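Local coordinates for protein cellulose 1,4-beta-cellobiosidase (Clostridium thermocellum, PDB 3ZQX) that probably binds cellulose as the family 3b carbohydrate-binding module of a cellulosomal cellobiohydrolase, an enzyme that releases cellobiose from the polysaccharide, at residues A[54-67]-A[84-98]. The protein carries 1 engineered substitution. Residues are numbered along the deposited sequence; the frame is centred on the assembly and turned at random.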
# COMPACT_ATOMS: atom_id res chain seq x y z
N PHE A 54 -1.35 10.37 -4.25
CA PHE A 54 -2.16 9.27 -3.74
C PHE A 54 -3.58 9.75 -3.52
O PHE A 54 -3.80 10.84 -3.00
CB PHE A 54 -1.59 8.81 -2.40
CG PHE A 54 -2.48 7.86 -1.64
CD1 PHE A 54 -2.38 6.50 -1.85
CD2 PHE A 54 -3.41 8.32 -0.72
CE1 PHE A 54 -3.19 5.61 -1.16
CE2 PHE A 54 -4.22 7.44 -0.03
CZ PHE A 54 -4.11 6.09 -0.25
N ILE A 55 -4.56 8.93 -3.91
CA ILE A 55 -5.95 9.22 -3.61
C ILE A 55 -6.66 7.96 -3.15
O ILE A 55 -6.53 6.89 -3.78
CB ILE A 55 -6.70 9.81 -4.82
CG1 ILE A 55 -5.93 10.97 -5.46
CG2 ILE A 55 -8.10 10.26 -4.41
CD1 ILE A 55 -4.92 10.56 -6.51
N CYS A 56 -7.40 8.07 -2.05
CA CYS A 56 -8.23 6.99 -1.54
C CYS A 56 -9.69 7.41 -1.60
O CYS A 56 -10.11 8.30 -0.87
CB CYS A 56 -7.87 6.67 -0.09
SG CYS A 56 -9.01 5.50 0.68
N TYR A 57 -10.46 6.76 -2.47
CA TYR A 57 -11.87 7.09 -2.63
C TYR A 57 -12.74 6.52 -1.53
O TYR A 57 -13.84 7.03 -1.31
CB TYR A 57 -12.39 6.68 -4.02
CG TYR A 57 -11.76 7.50 -5.12
CD1 TYR A 57 -12.01 8.85 -5.21
CD2 TYR A 57 -10.89 6.93 -6.04
CE1 TYR A 57 -11.43 9.62 -6.19
CE2 TYR A 57 -10.30 7.70 -7.03
CZ TYR A 57 -10.57 9.04 -7.09
OH TYR A 57 -9.97 9.81 -8.07
N TYR A 58 -12.34 5.40 -0.92
CA TYR A 58 -13.04 4.93 0.26
C TYR A 58 -12.16 4.08 1.15
O TYR A 58 -11.41 3.24 0.65
CB TYR A 58 -14.25 4.12 -0.17
CG TYR A 58 -14.96 3.48 1.00
CD1 TYR A 58 -15.68 4.25 1.90
CD2 TYR A 58 -14.88 2.11 1.22
CE1 TYR A 58 -16.32 3.68 2.98
CE2 TYR A 58 -15.51 1.53 2.30
CZ TYR A 58 -16.22 2.32 3.18
OH TYR A 58 -16.86 1.75 4.25
N THR A 59 -12.27 4.26 2.46
CA THR A 59 -11.86 3.24 3.41
C THR A 59 -12.71 3.37 4.68
O THR A 59 -13.04 4.48 5.07
CB THR A 59 -10.35 3.33 3.73
OG1 THR A 59 -9.99 2.29 4.64
CG2 THR A 59 -9.97 4.68 4.34
N PRO A 60 -13.03 2.25 5.35
CA PRO A 60 -13.83 2.37 6.58
C PRO A 60 -13.16 3.16 7.70
O PRO A 60 -13.86 3.67 8.58
CB PRO A 60 -14.05 0.92 7.01
CG PRO A 60 -13.93 0.13 5.75
CD PRO A 60 -12.88 0.84 4.93
N ILE A 61 -11.83 3.24 7.70
CA ILE A 61 -11.12 3.95 8.77
C ILE A 61 -11.10 5.46 8.53
O ILE A 61 -10.61 6.23 9.36
CB ILE A 61 -9.67 3.40 8.98
CG1 ILE A 61 -8.79 3.66 7.76
CG2 ILE A 61 -9.71 1.92 9.34
CD1 ILE A 61 -7.33 3.35 7.99
N GLY A 62 -11.59 5.85 7.36
CA GLY A 62 -11.75 7.20 6.86
C GLY A 62 -10.50 7.60 6.09
O GLY A 62 -9.38 7.48 6.59
N SER A 63 -10.68 8.26 4.96
CA SER A 63 -9.55 8.54 4.09
C SER A 63 -8.72 9.65 4.71
O SER A 63 -7.51 9.73 4.47
CB SER A 63 -10.00 8.90 2.68
OG SER A 63 -10.80 10.06 2.70
N GLY A 64 -9.35 10.49 5.52
CA GLY A 64 -8.66 11.56 6.21
C GLY A 64 -7.69 11.08 7.28
O GLY A 64 -6.88 11.85 7.78
N ASN A 65 -7.78 9.80 7.63
CA ASN A 65 -6.86 9.22 8.59
C ASN A 65 -5.63 8.58 7.95
O ASN A 65 -4.79 8.03 8.65
CB ASN A 65 -7.59 8.23 9.49
CG ASN A 65 -8.48 8.94 10.48
OD1 ASN A 65 -8.05 9.91 11.09
ND2 ASN A 65 -9.72 8.49 10.62
N LEU A 66 -5.53 8.68 6.62
CA LEU A 66 -4.36 8.21 5.90
C LEU A 66 -3.36 9.34 5.73
O LEU A 66 -3.72 10.49 5.52
CB LEU A 66 -4.77 7.70 4.51
CG LEU A 66 -5.86 6.62 4.48
CD1 LEU A 66 -6.24 6.25 3.06
CD2 LEU A 66 -5.41 5.38 5.25
N ILE A 67 -2.08 8.98 5.81
CA ILE A 67 -0.99 9.93 5.64
C ILE A 67 -0.06 9.37 4.57
O ILE A 67 0.85 8.59 4.86
CB ILE A 67 -0.22 10.15 6.96
CG1 ILE A 67 -1.18 10.55 8.09
CG2 ILE A 67 0.87 11.21 6.78
CD1 ILE A 67 -0.52 10.62 9.45
N LYS A 84 -3.08 8.25 11.02
CA LYS A 84 -3.38 8.93 12.27
C LYS A 84 -3.69 7.88 13.34
O LYS A 84 -3.63 6.67 13.07
CB LYS A 84 -4.54 9.90 12.07
CG LYS A 84 -4.18 11.03 11.13
CD LYS A 84 -5.28 12.07 11.04
CE LYS A 84 -4.92 13.16 10.04
NZ LYS A 84 -6.07 14.07 9.80
N ASP A 85 -4.07 8.33 14.54
CA ASP A 85 -4.13 7.38 15.65
C ASP A 85 -5.55 6.81 15.60
O ASP A 85 -6.46 7.23 16.30
CB ASP A 85 -3.94 8.21 16.95
CG ASP A 85 -3.94 7.37 18.23
OD1 ASP A 85 -3.91 6.13 18.16
OD2 ASP A 85 -3.95 7.97 19.32
N VAL A 86 -5.61 5.66 14.93
CA VAL A 86 -6.82 4.89 14.73
C VAL A 86 -6.48 3.53 15.28
O VAL A 86 -5.48 2.92 14.87
CB VAL A 86 -7.23 4.75 13.24
CG1 VAL A 86 -8.38 3.77 13.09
CG2 VAL A 86 -7.62 6.11 12.67
N LYS A 87 -7.26 3.07 16.23
CA LYS A 87 -6.97 1.82 16.89
C LYS A 87 -7.39 0.65 16.01
O LYS A 87 -8.46 0.66 15.39
CB LYS A 87 -7.70 1.76 18.25
CG LYS A 87 -7.57 3.03 19.10
CD LYS A 87 -6.13 3.43 19.36
CE LYS A 87 -6.05 4.59 20.36
NZ LYS A 87 -4.64 5.00 20.63
N LEU A 88 -6.52 -0.36 15.97
CA LEU A 88 -6.71 -1.59 15.22
C LEU A 88 -6.60 -2.76 16.19
O LEU A 88 -5.48 -3.15 16.56
CB LEU A 88 -5.67 -1.72 14.11
CG LEU A 88 -5.74 -3.03 13.32
CD1 LEU A 88 -7.05 -3.12 12.54
CD2 LEU A 88 -4.54 -3.16 12.39
N PRO A 89 -7.73 -3.27 16.69
CA PRO A 89 -7.65 -4.30 17.72
C PRO A 89 -7.13 -5.64 17.21
O PRO A 89 -7.23 -5.96 16.02
CB PRO A 89 -9.11 -4.45 18.16
CG PRO A 89 -9.89 -4.11 16.94
CD PRO A 89 -9.12 -2.96 16.32
N ALA A 90 -6.60 -6.43 18.13
CA ALA A 90 -6.26 -7.81 17.86
C ALA A 90 -7.47 -8.50 17.26
O ALA A 90 -8.59 -8.40 17.77
CB ALA A 90 -5.84 -8.51 19.16
N GLY A 91 -7.23 -9.21 16.16
CA GLY A 91 -8.28 -9.91 15.45
C GLY A 91 -9.05 -9.05 14.47
O GLY A 91 -9.85 -9.57 13.68
N GLY A 92 -8.83 -7.74 14.49
CA GLY A 92 -9.58 -6.83 13.64
C GLY A 92 -8.89 -6.55 12.33
O GLY A 92 -7.81 -7.06 12.05
N GLN A 93 -9.52 -5.72 11.51
CA GLN A 93 -8.94 -5.35 10.24
C GLN A 93 -9.38 -3.94 9.89
O GLN A 93 -10.39 -3.45 10.40
CB GLN A 93 -9.37 -6.31 9.13
CG GLN A 93 -10.86 -6.36 8.89
CD GLN A 93 -11.19 -7.15 7.64
OE1 GLN A 93 -10.47 -8.07 7.26
NE2 GLN A 93 -12.27 -6.76 6.96
N THR A 94 -8.64 -3.30 9.00
CA THR A 94 -9.05 -1.99 8.51
C THR A 94 -10.26 -2.08 7.60
O THR A 94 -11.05 -1.14 7.53
CB THR A 94 -7.91 -1.31 7.71
OG1 THR A 94 -7.47 -2.17 6.64
CG2 THR A 94 -6.74 -0.99 8.61
N GLY A 95 -10.43 -3.21 6.92
CA GLY A 95 -11.29 -3.25 5.76
C GLY A 95 -10.57 -2.60 4.59
O GLY A 95 -9.43 -2.15 4.70
N GLU A 96 -11.25 -2.54 3.45
CA GLU A 96 -10.60 -2.08 2.24
C GLU A 96 -10.02 -0.68 2.38
O GLU A 96 -10.65 0.23 2.94
CB GLU A 96 -11.58 -2.12 1.06
CG GLU A 96 -12.76 -1.18 1.19
CD GLU A 96 -13.67 -1.22 -0.01
OE1 GLU A 96 -13.21 -0.96 -1.13
OE2 GLU A 96 -14.88 -1.50 0.17
N ILE A 97 -8.79 -0.53 1.89
CA ILE A 97 -8.22 0.78 1.68
C ILE A 97 -8.03 0.89 0.18
O ILE A 97 -7.09 0.32 -0.38
CB ILE A 97 -6.86 0.92 2.40
CG1 ILE A 97 -6.99 0.59 3.89
CG2 ILE A 97 -6.29 2.31 2.19
CD1 ILE A 97 -5.66 0.51 4.63
N GLN A 98 -8.89 1.66 -0.47
CA GLN A 98 -8.74 1.84 -1.90
C GLN A 98 -7.54 2.72 -2.14
O GLN A 98 -7.26 3.64 -1.36
CB GLN A 98 -10.00 2.47 -2.49
CG GLN A 98 -11.20 1.56 -2.37
CD GLN A 98 -12.44 2.08 -3.04
OE1 GLN A 98 -12.40 3.05 -3.81
NE2 GLN A 98 -13.56 1.43 -2.77
O HOH W 1 -8.96 12.57 10.61
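Asn65 and Lys84 meet through backbone and side chain together. Lys84 N donates to Asn65 O (2.9 Å, 166° at the hydrogen), while the lysine chain, extended beyond CG, crosses the Asn65 side chain at about a right angle, its CB and CD against OD1, and NZ donates to Gly64 O (3.1 Å). An asparagine suits this corner because both ends of its amide are used: ND2 gives a nearly straight bond to Ile61 O at 2.7 Å, in the amide plane, and OD1 accepts from a water that Lys84 NZ holds weakly. With the amide so fixed, Val86 CG2 packs against Asn65 CG, and Val86 CG1 faces Ile61. Both segments belong to the CBM3 beta-sandwich: residues 54–67 pass from strand 52-55 of one sheet to strand 66-71 of the other, and residues 84–98 return to strand 97-103, which pairs with 52-55. There Gln98 N donates to Tyr58 O (3.2 Å), whereas Tyr58 N, buried here, has no hydrogen-bond partner in the model. The buried Thr59 hydroxyl, swung anti to its own N (chi1 -179°), donates to Glu96 O at 2.8 Å, and its neighbour Pro60, lacking an N-H, lays CD against the same oxygen. Glu96 sets its carboxylate at the edge of the Tyr58 ring, the planes 88° apart; OE1 accepts from Gln98 NE2 at 2.9 Å and forms a salt bridge with Lys22.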